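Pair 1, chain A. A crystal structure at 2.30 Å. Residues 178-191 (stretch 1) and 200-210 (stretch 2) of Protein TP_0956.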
# COMPACT_ATOMS: atom_id res chain seq x y z
N THR A 178 -8.25 -10.58 32.29
CA THR A 178 -7.35 -9.91 31.36
C THR A 178 -7.49 -8.40 31.53
O THR A 178 -6.49 -7.69 31.68
CB THR A 178 -7.63 -10.31 29.90
OG1 THR A 178 -7.26 -11.68 29.71
CG2 THR A 178 -6.83 -9.46 28.94
N VAL A 179 -8.74 -7.94 31.53
CA VAL A 179 -9.04 -6.52 31.71
C VAL A 179 -8.48 -5.99 33.02
O VAL A 179 -7.79 -4.97 33.05
CB VAL A 179 -10.56 -6.27 31.69
CG1 VAL A 179 -10.87 -4.85 32.11
CG2 VAL A 179 -11.13 -6.58 30.31
N HIS A 180 -8.76 -6.69 34.12
CA HIS A 180 -8.24 -6.29 35.41
C HIS A 180 -6.70 -6.22 35.43
O HIS A 180 -6.13 -5.27 35.95
CB HIS A 180 -8.75 -7.21 36.52
CG HIS A 180 -8.29 -6.81 37.88
ND1 HIS A 180 -8.69 -5.64 38.49
CD2 HIS A 180 -7.41 -7.39 38.74
CE1 HIS A 180 -8.11 -5.53 39.67
NE2 HIS A 180 -7.32 -6.58 39.84
N ALA A 181 -6.03 -7.21 34.86
CA ALA A 181 -4.57 -7.20 34.78
C ALA A 181 -4.05 -6.00 33.98
O ALA A 181 -3.03 -5.40 34.34
CB ALA A 181 -4.06 -8.50 34.16
N ALA A 182 -4.74 -5.67 32.90
CA ALA A 182 -4.32 -4.55 32.05
C ALA A 182 -4.36 -3.23 32.82
O ALA A 182 -3.41 -2.44 32.80
CB ALA A 182 -5.19 -4.46 30.79
N VAL A 183 -5.47 -2.99 33.51
CA VAL A 183 -5.62 -1.77 34.29
C VAL A 183 -4.60 -1.72 35.41
O VAL A 183 -4.00 -0.67 35.63
CB VAL A 183 -7.05 -1.62 34.84
CG1 VAL A 183 -7.15 -0.39 35.72
CG2 VAL A 183 -8.05 -1.53 33.67
N MET A 184 -4.38 -2.85 36.09
CA MET A 184 -3.37 -2.89 37.15
C MET A 184 -1.97 -2.57 36.61
O MET A 184 -1.17 -1.92 37.29
CB MET A 184 -3.38 -4.24 37.89
CG MET A 184 -4.66 -4.54 38.69
SD MET A 184 -5.08 -3.26 39.90
CE MET A 184 -6.48 -2.48 39.09
N MET A 185 -1.67 -3.01 35.39
CA MET A 185 -0.42 -2.62 34.74
C MET A 185 -0.39 -1.11 34.50
O MET A 185 0.62 -0.45 34.76
CB MET A 185 -0.19 -3.38 33.44
CG MET A 185 0.05 -4.89 33.63
SD MET A 185 0.54 -5.71 32.08
CE MET A 185 -0.92 -6.66 31.70
N LEU A 186 -1.49 -0.55 34.02
CA LEU A 186 -1.55 0.89 33.83
C LEU A 186 -1.37 1.63 35.17
O LEU A 186 -0.58 2.58 35.29
CB LEU A 186 -2.86 1.29 33.13
CG LEU A 186 -2.95 0.91 31.64
CD1 LEU A 186 -4.35 1.10 31.11
CD2 LEU A 186 -1.96 1.69 30.79
N GLU A 187 -2.09 1.18 36.20
CA GLU A 187 -1.97 1.79 37.52
C GLU A 187 -0.57 1.64 38.11
O GLU A 187 -0.12 2.52 38.85
CB GLU A 187 -3.00 1.22 38.49
CG GLU A 187 -4.39 1.64 38.12
CD GLU A 187 -5.41 1.12 39.09
OE1 GLU A 187 -5.01 0.50 40.11
OE2 GLU A 187 -6.61 1.33 38.83
N ARG A 188 0.11 0.56 37.77
CA ARG A 188 1.48 0.39 38.25
C ARG A 188 2.44 1.38 37.57
O ARG A 188 3.33 1.93 38.21
CB ARG A 188 1.96 -1.04 38.08
CG ARG A 188 3.42 -1.23 38.45
CD ARG A 188 3.70 -0.98 39.93
NE ARG A 188 5.09 -1.32 40.23
CZ ARG A 188 5.79 -0.88 41.27
NH1 ARG A 188 5.24 -0.07 42.16
NH2 ARG A 188 7.06 -1.25 41.43
N ALA A 189 2.27 1.59 36.26
CA ALA A 189 3.03 2.60 35.53
C ALA A 189 2.84 3.99 36.15
O ALA A 189 3.79 4.76 36.27
CB ALA A 189 2.62 2.63 34.06
N CYS A 190 1.61 4.30 36.53
CA CYS A 190 1.31 5.58 37.21
C CYS A 190 2.08 5.78 38.48
O CYS A 190 2.62 6.86 38.71
CB CYS A 190 -0.18 5.72 37.55
SG CYS A 190 -1.16 6.11 36.16
N ASP A 191 2.09 4.75 39.33
CA ASP A 191 2.81 4.78 40.60
C ASP A 191 4.28 4.99 40.34
O ASP A 191 4.93 5.80 41.00
CB ASP A 191 2.61 3.47 41.39
CG ASP A 191 1.15 3.20 41.73
OD1 ASP A 191 0.39 4.17 41.90
OD2 ASP A 191 0.77 2.01 41.84
N ALA A 200 0.33 10.49 29.57
CA ALA A 200 -0.41 9.60 28.66
C ALA A 200 -1.15 8.45 29.34
O ALA A 200 -2.22 8.01 28.88
CB ALA A 200 0.53 9.05 27.59
N VAL A 201 -0.59 7.92 30.43
CA VAL A 201 -1.22 6.83 31.16
C VAL A 201 -2.57 7.27 31.76
O VAL A 201 -3.55 6.54 31.70
CB VAL A 201 -0.33 6.27 32.29
CG1 VAL A 201 -0.90 4.94 32.80
CG2 VAL A 201 1.09 6.10 31.79
N TRP A 202 -2.59 8.47 32.34
CA TRP A 202 -3.79 9.00 32.97
C TRP A 202 -4.89 9.17 31.96
O TRP A 202 -6.07 9.07 32.29
CB TRP A 202 -3.50 10.36 33.61
CG TRP A 202 -2.47 10.27 34.65
CD1 TRP A 202 -1.19 10.73 34.58
CD2 TRP A 202 -2.61 9.65 35.93
NE1 TRP A 202 -0.53 10.44 35.75
CE2 TRP A 202 -1.38 9.79 36.60
CE3 TRP A 202 -3.67 9.01 36.59
CZ2 TRP A 202 -1.16 9.31 37.90
CZ3 TRP A 202 -3.45 8.53 37.89
CH2 TRP A 202 -2.20 8.69 38.52
N ASN A 203 -4.49 9.47 30.73
CA ASN A 203 -5.43 9.62 29.63
C ASN A 203 -6.16 8.30 29.34
O ASN A 203 -7.40 8.26 29.28
CB ASN A 203 -4.71 10.16 28.38
CG ASN A 203 -5.67 10.42 27.23
OD1 ASN A 203 -5.54 9.85 26.15
ND2 ASN A 203 -6.65 11.26 27.48
N VAL A 204 -5.41 7.22 29.18
CA VAL A 204 -6.04 5.92 28.94
C VAL A 204 -6.89 5.49 30.15
O VAL A 204 -7.96 4.94 29.98
CB VAL A 204 -5.01 4.84 28.59
CG1 VAL A 204 -5.69 3.50 28.42
CG2 VAL A 204 -4.27 5.22 27.32
N LEU A 205 -6.42 5.78 31.36
CA LEU A 205 -7.19 5.41 32.56
C LEU A 205 -8.49 6.19 32.65
O LEU A 205 -9.54 5.65 33.05
CB LEU A 205 -6.35 5.58 33.84
CG LEU A 205 -5.29 4.50 34.04
CD1 LEU A 205 -4.37 4.81 35.23
CD2 LEU A 205 -5.98 3.15 34.20
N THR A 206 -8.44 7.47 32.29
CA THR A 206 -9.66 8.29 32.33
C THR A 206 -10.70 7.64 31.44
O THR A 206 -11.83 7.41 31.85
CB THR A 206 -9.40 9.72 31.83
OG1 THR A 206 -8.39 10.33 32.65
CG2 THR A 206 -10.69 10.57 31.91
N LYS A 207 -10.29 7.31 30.22
CA LYS A 207 -11.18 6.69 29.26
C LYS A 207 -11.69 5.34 29.76
O LYS A 207 -12.88 5.06 29.66
CB LYS A 207 -10.52 6.57 27.90
CG LYS A 207 -10.24 7.93 27.29
CD LYS A 207 -9.87 7.88 25.80
CE LYS A 207 -8.43 7.48 25.60
NZ LYS A 207 -8.06 7.50 24.15
N PHE A 208 -10.82 4.53 30.35
CA PHE A 208 -11.29 3.25 30.85
C PHE A 208 -12.33 3.43 31.94
O PHE A 208 -13.43 2.86 31.87
CB PHE A 208 -10.14 2.36 31.38
CG PHE A 208 -10.64 1.14 32.15
CD1 PHE A 208 -10.99 -0.04 31.47
CD2 PHE A 208 -10.79 1.19 33.53
CE1 PHE A 208 -11.48 -1.17 32.17
CE2 PHE A 208 -11.26 0.07 34.24
CZ PHE A 208 -11.61 -1.11 33.56
N TYR A 209 -12.00 4.22 32.97
CA TYR A 209 -12.89 4.36 34.13
C TYR A 209 -14.23 4.92 33.73
O TYR A 209 -15.25 4.50 34.26
CB TYR A 209 -12.28 5.25 35.21
CG TYR A 209 -11.12 4.59 35.89
CD1 TYR A 209 -11.17 3.25 36.25
CD2 TYR A 209 -9.95 5.30 36.15
CE1 TYR A 209 -10.10 2.63 36.86
CE2 TYR A 209 -8.88 4.70 36.76
CZ TYR A 209 -8.95 3.36 37.11
OH TYR A 209 -7.87 2.77 37.71
N ALA A 210 -14.23 5.88 32.81
CA ALA A 210 -15.47 6.55 32.45
C ALA A 210 -16.39 5.63 31.66
O ALA A 210 -17.61 5.75 31.71
CB ALA A 210 -15.18 7.83 31.65

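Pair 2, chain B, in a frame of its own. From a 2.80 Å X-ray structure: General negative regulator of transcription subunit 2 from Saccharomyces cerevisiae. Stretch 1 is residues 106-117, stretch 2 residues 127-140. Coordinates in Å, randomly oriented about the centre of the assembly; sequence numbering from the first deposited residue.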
# COMPACT_ATOMS: atom_id res chain seq x y z
N LEU B 106 -22.11 15.98 -32.44
CA LEU B 106 -20.73 16.34 -32.77
C LEU B 106 -19.76 15.28 -32.32
O LEU B 106 -18.59 15.30 -32.68
CB LEU B 106 -20.34 17.68 -32.14
CG LEU B 106 -21.11 18.88 -32.65
CD1 LEU B 106 -20.77 20.05 -31.80
CD2 LEU B 106 -20.70 19.12 -34.03
N PHE B 107 -20.24 14.34 -31.51
CA PHE B 107 -19.38 13.34 -30.91
C PHE B 107 -19.19 12.13 -31.81
O PHE B 107 -20.08 11.78 -32.59
CB PHE B 107 -19.95 12.89 -29.57
CG PHE B 107 -20.17 14.00 -28.60
CD1 PHE B 107 -19.31 15.10 -28.56
CD2 PHE B 107 -21.23 13.96 -27.69
CE1 PHE B 107 -19.51 16.13 -27.64
CE2 PHE B 107 -21.42 14.99 -26.77
CZ PHE B 107 -20.57 16.06 -26.75
N GLN B 108 -18.03 11.48 -31.70
CA GLN B 108 -17.82 10.24 -32.43
C GLN B 108 -18.52 9.03 -31.78
O GLN B 108 -18.85 9.05 -30.57
CB GLN B 108 -16.33 9.98 -32.54
CG GLN B 108 -15.59 11.15 -33.14
CD GLN B 108 -14.15 10.82 -33.41
OE1 GLN B 108 -13.78 9.64 -33.51
NE2 GLN B 108 -13.31 11.84 -33.52
N ASP B 109 -18.71 7.97 -32.56
CA ASP B 109 -19.42 6.79 -32.09
C ASP B 109 -18.92 6.36 -30.72
O ASP B 109 -19.73 6.17 -29.79
CB ASP B 109 -19.27 5.61 -33.08
CG ASP B 109 -19.93 5.85 -34.44
OD1 ASP B 109 -20.73 6.80 -34.60
OD2 ASP B 109 -19.60 5.06 -35.37
N GLU B 110 -17.61 6.21 -30.57
CA GLU B 110 -17.04 5.75 -29.31
C GLU B 110 -17.46 6.65 -28.16
O GLU B 110 -17.85 6.15 -27.10
CB GLU B 110 -15.52 5.68 -29.36
CG GLU B 110 -14.98 4.34 -29.71
CD GLU B 110 -14.53 4.29 -31.13
OE1 GLU B 110 -15.15 5.02 -31.95
OE2 GLU B 110 -13.56 3.55 -31.41
N THR B 111 -17.41 7.96 -28.35
CA THR B 111 -17.83 8.86 -27.27
C THR B 111 -19.29 8.63 -26.86
O THR B 111 -19.59 8.61 -25.65
CB THR B 111 -17.59 10.32 -27.67
OG1 THR B 111 -16.18 10.52 -27.73
CG2 THR B 111 -18.18 11.29 -26.64
N LEU B 112 -20.16 8.39 -27.84
CA LEU B 112 -21.56 8.07 -27.56
C LEU B 112 -21.69 6.74 -26.79
O LEU B 112 -22.50 6.62 -25.84
CB LEU B 112 -22.35 7.98 -28.87
CG LEU B 112 -22.33 9.14 -29.86
CD1 LEU B 112 -23.03 8.71 -31.13
CD2 LEU B 112 -22.99 10.36 -29.25
N PHE B 113 -20.90 5.74 -27.18
CA PHE B 113 -20.89 4.48 -26.46
C PHE B 113 -20.51 4.71 -24.99
O PHE B 113 -21.15 4.17 -24.07
CB PHE B 113 -19.91 3.50 -27.09
CG PHE B 113 -20.34 2.97 -28.42
CD1 PHE B 113 -21.68 2.78 -28.70
CD2 PHE B 113 -19.39 2.63 -29.38
CE1 PHE B 113 -22.07 2.26 -29.93
CE2 PHE B 113 -19.77 2.12 -30.62
CZ PHE B 113 -21.10 1.94 -30.90
N PHE B 114 -19.45 5.48 -24.78
CA PHE B 114 -18.99 5.82 -23.44
C PHE B 114 -20.11 6.42 -22.59
O PHE B 114 -20.39 5.96 -21.47
CB PHE B 114 -17.83 6.81 -23.54
CG PHE B 114 -17.27 7.20 -22.23
CD1 PHE B 114 -16.18 6.52 -21.70
CD2 PHE B 114 -17.83 8.27 -21.52
CE1 PHE B 114 -15.65 6.88 -20.46
CE2 PHE B 114 -17.30 8.65 -20.27
CZ PHE B 114 -16.20 7.95 -19.75
N LEU B 115 -20.73 7.47 -23.12
CA LEU B 115 -21.86 8.08 -22.42
C LEU B 115 -23.01 7.10 -22.16
O LEU B 115 -23.51 7.02 -21.04
CB LEU B 115 -22.37 9.26 -23.24
CG LEU B 115 -21.43 10.45 -23.20
CD1 LEU B 115 -21.89 11.47 -24.24
CD2 LEU B 115 -21.41 11.04 -21.77
N PHE B 116 -23.40 6.35 -23.18
CA PHE B 116 -24.50 5.39 -23.08
C PHE B 116 -24.25 4.33 -21.99
O PHE B 116 -25.18 3.88 -21.32
CB PHE B 116 -24.71 4.71 -24.44
CG PHE B 116 -25.69 3.56 -24.40
CD1 PHE B 116 -27.04 3.77 -24.58
CD2 PHE B 116 -25.24 2.25 -24.19
CE1 PHE B 116 -27.94 2.72 -24.56
CE2 PHE B 116 -26.13 1.18 -24.18
CZ PHE B 116 -27.49 1.41 -24.37
N TYR B 117 -23.00 3.94 -21.82
CA TYR B 117 -22.65 2.95 -20.82
C TYR B 117 -22.31 3.58 -19.47
O TYR B 117 -22.10 2.86 -18.50
CB TYR B 117 -21.48 2.10 -21.28
CG TYR B 117 -21.85 1.02 -22.25
CD1 TYR B 117 -22.50 -0.13 -21.82
CD2 TYR B 117 -21.54 1.14 -23.60
CE1 TYR B 117 -22.83 -1.14 -22.70
CE2 TYR B 117 -21.88 0.13 -24.50
CZ TYR B 117 -22.52 -1.01 -24.04
OH TYR B 117 -22.86 -2.01 -24.94
N LEU B 127 -30.26 10.25 -25.57
CA LEU B 127 -29.82 10.99 -26.73
C LEU B 127 -28.74 10.20 -27.50
O LEU B 127 -28.76 10.15 -28.74
CB LEU B 127 -29.32 12.37 -26.31
CG LEU B 127 -30.38 13.39 -25.87
CD1 LEU B 127 -29.74 14.75 -25.73
CD2 LEU B 127 -31.57 13.48 -26.82
N THR B 128 -27.83 9.56 -26.78
CA THR B 128 -26.83 8.74 -27.45
C THR B 128 -27.46 7.50 -28.10
O THR B 128 -27.02 7.03 -29.14
CB THR B 128 -25.71 8.31 -26.49
OG1 THR B 128 -26.28 7.76 -25.30
CG2 THR B 128 -24.85 9.51 -26.14
N TYR B 129 -28.49 6.95 -27.48
CA TYR B 129 -29.21 5.87 -28.13
C TYR B 129 -29.81 6.35 -29.46
O TYR B 129 -29.69 5.68 -30.48
CB TYR B 129 -30.33 5.34 -27.22
CG TYR B 129 -31.31 4.47 -27.97
CD1 TYR B 129 -31.03 3.15 -28.23
CD2 TYR B 129 -32.50 5.00 -28.48
CE1 TYR B 129 -31.92 2.35 -28.92
CE2 TYR B 129 -33.40 4.21 -29.18
CZ TYR B 129 -33.10 2.88 -29.39
OH TYR B 129 -33.97 2.08 -30.10
N LEU B 130 -30.46 7.51 -29.44
CA LEU B 130 -31.10 8.00 -30.66
C LEU B 130 -30.09 8.32 -31.76
O LEU B 130 -30.34 8.04 -32.94
CB LEU B 130 -31.94 9.23 -30.37
CG LEU B 130 -33.11 8.98 -29.43
CD1 LEU B 130 -33.69 10.29 -28.98
CD2 LEU B 130 -34.15 8.12 -30.10
N GLU B 131 -28.96 8.90 -31.36
CA GLU B 131 -27.91 9.27 -32.30
C GLU B 131 -27.22 8.03 -32.89
O GLU B 131 -26.91 7.97 -34.09
CB GLU B 131 -26.90 10.17 -31.60
CG GLU B 131 -25.74 10.57 -32.45
CD GLU B 131 -26.11 11.51 -33.58
OE1 GLU B 131 -27.16 12.20 -33.48
OE2 GLU B 131 -25.35 11.55 -34.57
N LEU B 132 -26.95 7.04 -32.05
CA LEU B 132 -26.38 5.81 -32.54
C LEU B 132 -27.35 5.12 -33.48
O LEU B 132 -26.95 4.57 -34.53
CB LEU B 132 -26.01 4.91 -31.37
CG LEU B 132 -24.70 5.37 -30.75
CD1 LEU B 132 -24.47 4.65 -29.43
CD2 LEU B 132 -23.57 5.10 -31.76
N ARG B 133 -28.62 5.18 -33.10
CA ARG B 133 -29.67 4.61 -33.91
C ARG B 133 -29.65 5.27 -35.30
O ARG B 133 -29.73 4.59 -36.33
CB ARG B 133 -31.03 4.79 -33.21
CG ARG B 133 -32.11 3.88 -33.73
CD ARG B 133 -31.92 2.49 -33.22
NE ARG B 133 -32.74 1.54 -33.95
CZ ARG B 133 -32.37 0.98 -35.10
NH1 ARG B 133 -31.20 1.30 -35.66
NH2 ARG B 133 -33.15 0.09 -35.71
N LYS B 134 -29.48 6.60 -35.33
CA LYS B 134 -29.43 7.37 -36.57
C LYS B 134 -28.23 7.01 -37.46
O LYS B 134 -28.32 7.08 -38.69
CB LYS B 134 -29.40 8.86 -36.24
CG LYS B 134 -28.95 9.73 -37.37
CD LYS B 134 -29.14 11.18 -37.02
CE LYS B 134 -28.46 12.08 -38.04
NZ LYS B 134 -29.06 13.44 -37.91
N ARG B 135 -27.12 6.65 -36.84
CA ARG B 135 -25.91 6.25 -37.57
C ARG B 135 -25.93 4.77 -37.93
O ARG B 135 -24.88 4.17 -38.22
CB ARG B 135 -24.68 6.55 -36.74
CG ARG B 135 -24.59 8.00 -36.41
CD ARG B 135 -23.44 8.28 -35.48
NE ARG B 135 -23.50 9.67 -35.06
CZ ARG B 135 -22.52 10.29 -34.42
NH1 ARG B 135 -21.40 9.63 -34.12
NH2 ARG B 135 -22.66 11.57 -34.09
N ASN B 136 -27.12 4.19 -37.89
CA ASN B 136 -27.35 2.81 -38.30
C ASN B 136 -26.67 1.76 -37.37
O ASN B 136 -26.29 0.67 -37.82
CB ASN B 136 -26.92 2.61 -39.75
CG ASN B 136 -27.59 1.42 -40.37
OD1 ASN B 136 -28.72 1.08 -40.01
ND2 ASN B 136 -26.89 0.74 -41.29
N TRP B 137 -26.52 2.09 -36.09
CA TRP B 137 -26.18 1.09 -35.08
C TRP B 137 -27.49 0.54 -34.53
O TRP B 137 -28.46 1.28 -34.38
CB TRP B 137 -25.36 1.70 -33.94
CG TRP B 137 -23.96 1.95 -34.30
CD1 TRP B 137 -23.45 3.09 -34.86
CD2 TRP B 137 -22.86 1.06 -34.11
NE1 TRP B 137 -22.10 2.96 -35.04
CE2 TRP B 137 -21.71 1.72 -34.59
CE3 TRP B 137 -22.73 -0.23 -33.60
CZ2 TRP B 137 -20.44 1.13 -34.56
CZ3 TRP B 137 -21.48 -0.81 -33.57
CH2 TRP B 137 -20.34 -0.13 -34.05
N ARG B 138 -27.51 -0.73 -34.20
CA ARG B 138 -28.66 -1.31 -33.54
C ARG B 138 -28.23 -1.87 -32.19
O ARG B 138 -27.12 -2.38 -32.04
CB ARG B 138 -29.29 -2.39 -34.42
CG ARG B 138 -30.16 -1.87 -35.55
CD ARG B 138 -29.69 -2.49 -36.89
NE ARG B 138 -30.50 -3.60 -37.43
CZ ARG B 138 -30.12 -4.36 -38.46
NH1 ARG B 138 -28.94 -4.13 -39.05
NH2 ARG B 138 -30.90 -5.35 -38.91
N TYR B 139 -29.10 -1.74 -31.19
CA TYR B 139 -28.78 -2.19 -29.83
C TYR B 139 -29.35 -3.58 -29.50
O TYR B 139 -30.56 -3.79 -29.55
CB TYR B 139 -29.30 -1.16 -28.82
CG TYR B 139 -29.07 -1.57 -27.39
CD1 TYR B 139 -27.79 -1.53 -26.84
CD2 TYR B 139 -30.12 -1.97 -26.59
CE1 TYR B 139 -27.57 -1.91 -25.54
CE2 TYR B 139 -29.91 -2.34 -25.28
CZ TYR B 139 -28.63 -2.31 -24.76
OH TYR B 139 -28.43 -2.67 -23.45
N HIS B 140 -28.47 -4.52 -29.16
CA HIS B 140 -28.90 -5.86 -28.77
C HIS B 140 -29.33 -5.92 -27.32
O HIS B 140 -28.54 -5.62 -26.42
CB HIS B 140 -27.78 -6.87 -29.02
CG HIS B 140 -28.24 -8.29 -29.02
ND1 HIS B 140 -28.24 -9.07 -27.87
CD2 HIS B 140 -28.73 -9.07 -30.01
CE1 HIS B 140 -28.69 -10.28 -28.17
NE2 HIS B 140 -29.00 -10.31 -29.46

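At one matched place the two pairs part most sharply: V183(A) and F208(A) of pair 1 meet as an apolar contact, whereas D109(B) and R135(B) of pair 2, at the same positions, form a salt bridge. In pair 1, V183(A) CG2 lies 3.5 Å from the centroid of the F208(A) ring and almost on its normal, so the methyl sits squarely over the face; V179(A) CG1 adds a contact of 3.7 Å to F208(A) CE1. In pair 2, R135(B) NH1 donates to D109(B) OD1 at 2.9 Å, and both NH1 and NH2 of R135(B) donate to the backbone F107(B) O, each at 3.0 Å. The guanidinium is also held from within its own stretch, its NE lying 2.7 Å from E131(B) OE2 in a second salt bridge, so carboxylates from both stretches, D109(B) and E131(B), engage the guanidinium.

The frame beneath is common. Two helices run roughly antiparallel, with a signed crossing angle of -145° in both pairs and axes 9.6 Å apart in pair 1 and 9.1 Å in pair 2; 14 central residues superpose with an RMSD of 0.3 Å. The two share a leucine pair at the centre: L186(A) matches L112(B) and L205(A) matches L132(B), all with chi1 m and chi2 t. L205(A) sits as a knob among V183(A), L186(A), E187(A) and C190(A), with its CD2 3.8 Å from L186(A) CB. In pair 2, L112(B) CD1 meets L132(B) CD2 at 3.7 Å.

Around this centre the chemistry changes. V201(A) matches T128(B), and both point toward the opposing helix: V201(A) CG1 reaches C190(A) SG at 3.6 Å, while T128(B) CG2 lies 3.7 Å from L112(B) CD2. C190(A) matches F116(B). The small cysteine places SG over the face of W202(A), 3.5 Å from the centroid of its six-membered ring; the larger F116(B) instead turns its edge toward the face of Y139(B), with ring centroids 5.2 Å apart. E187(A) matches F113(B), whose CE1 packs 3.4 Å from L132(B) CD1 and whose edge meets the face of W137(B) at 90°.

From R135(B) on, the second stretch of pair 2 leaves the helix, whereas that of pair 1 stays helical. The departure lets W137(B) and Y139(B) fold back against the first helix, W137(B) NE1 making a weak hydrogen bond of 3.3 Å to D109(B) OD2. The buried surface is 703 Å² in pair 2 and 534 Å² in pair 1, where no hydrogen bond crosses between the stretches.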